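Local coordinates for DUF1116 domain-containing protein (Enterococcus faecalis, PDB 3CLQ), which is of unknown function but belongs to the AllG family, named after an oxamate carbamoyltransferase subunit, whose activity it may share, at residues Gln285-Pro290 and Thr385-Lys390. Numbering follows the deposited sequence.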
loop_
_atom_site.group_PDB
_atom_site.type_symbol
_atom_site.label_atom_id
_atom_site.label_comp_id
_atom_site.label_asym_id
_atom_site.label_seq_id
_atom_site.Cartn_x
_atom_site.Cartn_y
_atom_site.Cartn_z
ATOM N N GLN B 285 2.913 -31.812 0.349
ATOM C CA GLN B 285 4.367 -31.702 0.423
ATOM C C GLN B 285 4.874 -30.843 1.591
ATOM O O GLN B 285 4.116 -30.074 2.183
ATOM C CB GLN B 285 4.840 -31.063 -0.876
ATOM C CG GLN B 285 4.405 -31.835 -2.099
ATOM C CD GLN B 285 5.051 -33.182 -2.129
ATOM O OE1 GLN B 285 6.268 -33.275 -2.074
ATOM N NE2 GLN B 285 4.250 -34.235 -2.195
ATOM N N ARG B 286 6.159 -30.945 1.913
ATOM C CA ARG B 286 6.731 -30.066 2.921
ATOM C C ARG B 286 6.882 -28.712 2.292
ATOM O O ARG B 286 7.045 -28.614 1.083
ATOM C CB ARG B 286 8.111 -30.538 3.356
ATOM C CG ARG B 286 8.231 -32.031 3.602
ATOM C CD ARG B 286 9.424 -32.339 4.508
ATOM N NE ARG B 286 9.021 -32.787 5.845
ATOM C CZ ARG B 286 8.600 -31.993 6.829
ATOM N NH1 ARG B 286 8.504 -30.685 6.655
ATOM N NH2 ARG B 286 8.262 -32.512 7.996
ATOM N N VAL B 287 6.818 -27.674 3.122
ATOM C CA VAL B 287 7.110 -26.316 2.710
ATOM C C VAL B 287 8.450 -25.915 3.304
ATOM O O VAL B 287 8.560 -25.760 4.518
ATOM C CB VAL B 287 6.087 -25.352 3.302
ATOM C CG1 VAL B 287 5.934 -24.136 2.419
ATOM C CG2 VAL B 287 4.755 -26.033 3.490
ATOM N N ILE B 288 9.475 -25.744 2.477
ATOM C CA ILE B 288 10.792 -25.410 3.031
ATOM C C ILE B 288 11.143 -23.932 2.831
ATOM O O ILE B 288 10.974 -23.391 1.738
ATOM C CB ILE B 288 11.933 -26.366 2.541
ATOM C CG1 ILE B 288 12.570 -25.867 1.238
ATOM C CG2 ILE B 288 11.432 -27.815 2.413
ATOM C CD1 ILE B 288 14.074 -26.235 1.078
ATOM N N GLY B 289 11.606 -23.298 3.909
ATOM C CA GLY B 289 11.888 -21.859 3.956
ATOM C C GLY B 289 12.557 -21.448 5.264
ATOM O O GLY B 289 12.917 -22.298 6.073
ATOM N N PRO B 290 12.777 -20.143 5.470
ATOM C CA PRO B 290 13.304 -19.711 6.753
ATOM C C PRO B 290 12.342 -19.986 7.894
ATOM O O PRO B 290 11.114 -19.934 7.732
ATOM C CB PRO B 290 13.488 -18.196 6.583
ATOM C CG PRO B 290 13.575 -17.986 5.134
ATOM C CD PRO B 290 12.623 -19.008 4.551
ATOM N N THR B 385 3.917 -20.227 0.672
ATOM C CA THR B 385 2.888 -20.375 1.684
ATOM C C THR B 385 3.531 -20.370 3.063
ATOM O O THR B 385 4.760 -20.528 3.191
ATOM C CB THR B 385 2.097 -21.687 1.479
ATOM O OG1 THR B 385 1.373 -21.999 2.670
ATOM C CG2 THR B 385 3.031 -22.853 1.203
ATOM N N ALA B 386 2.708 -20.176 4.092
ATOM C CA ALA B 386 3.187 -20.231 5.469
ATOM C C ALA B 386 3.480 -21.670 5.890
ATOM O O ALA B 386 2.747 -22.588 5.507
ATOM C CB ALA B 386 2.159 -19.611 6.413
ATOM N N ILE B 387 4.544 -21.870 6.670
ATOM C CA ILE B 387 4.757 -23.173 7.309
ATOM C C ILE B 387 4.144 -23.211 8.722
ATOM O O ILE B 387 4.329 -22.300 9.530
ATOM C CB ILE B 387 6.239 -23.653 7.233
ATOM C CG1 ILE B 387 7.152 -22.829 8.110
ATOM C CG2 ILE B 387 6.799 -23.482 5.826
ATOM C CD1 ILE B 387 8.588 -22.945 7.670
ATOM N N ALA B 388 3.367 -24.250 8.998
ATOM C CA ALA B 388 2.566 -24.297 10.212
ATOM C C ALA B 388 2.997 -25.462 11.076
ATOM O O ALA B 388 3.281 -26.541 10.564
ATOM C CB ALA B 388 1.100 -24.433 9.858
ATOM N N HIS B 389 3.035 -25.264 12.384
ATOM C CA HIS B 389 3.410 -26.353 13.283
ATOM C C HIS B 389 2.534 -27.594 13.090
ATOM O O HIS B 389 1.333 -27.490 12.847
ATOM C CB HIS B 389 3.342 -25.892 14.729
ATOM C CG HIS B 389 4.201 -26.693 15.650
ATOM N ND1 HIS B 389 5.368 -26.201 16.195
ATOM C CD2 HIS B 389 4.076 -27.960 16.111
ATOM C CE1 HIS B 389 5.921 -27.127 16.961
ATOM N NE2 HIS B 389 5.156 -28.203 16.928
ATOM N N LYS B 390 3.135 -28.771 13.193
ATOM C CA LYS B 390 2.387 -30.018 13.022
ATOM C C LYS B 390 1.475 -30.272 14.215
ATOM O O LYS B 390 0.557 -31.079 14.142
ATOM C CB LYS B 390 3.331 -31.212 12.821
ATOM C CG LYS B 390 4.007 -31.672 14.099
ATOM C CD LYS B 390 5.269 -32.464 13.810
ATOM C CE LYS B 390 6.104 -32.646 15.078
ATOM N NZ LYS B 390 7.188 -33.662 14.927
#
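Val287 and Ile387 meet with their CB atoms directed at the opposing segment, a compact example of how two branched residues can join a loop to a strand through apolar packing rather than direct hydrogen bonds. The CG2 methyl of Ile387 does most of the touching: it comes within 3.2 Å of Val287 CB and equally within 3.2 Å of Val287 O, a tight fit against the root of the valine side chain and its carbonyl at once. The two side chains cross obliquely. Ile387 tucks CG1 over its own backbone, flanked by N and C (chi1 70°), which leaves CG2 on the N side and facing the valine; the side chain then runs on extended, so that CD1 passes 3.9 Å from Pro290 O. Val287 CG1, anti to its own backbone N (chi1 -152°), lies 3.6 Å from Ile387 CG2 and reaches the CG2 methyl of Thr385 at 3.4 Å, the valine and threonine side chains crossing at about a right angle.

Both segments are held by the same strand, 396-402. It forms a beta hairpin with strand 383-388, through backbone hydrogen bonds of Thr385 with Gly400 and Ile387 with Ile397; the loop following strand 280-283 runs alongside, its backbone bonded through Ile288 to Leu401 and Pro290 to Ala399. The CA atoms of Val287 and Ile387 lie 6.0 Å apart.

Thr385 holds OG1 anti to its backbone N, next to its own carbonyl, leaving its methyl for Val287. That hydroxyl donates to Ala386 O at 3.2 Å from above the carbonyl plane, at a C=O...donor angle of 113°. Farther out, Thr402 touches both Val287 and Thr385, while its OG1 is hydrogen-bonded to Arg286 O; Met291 lies against Ile387.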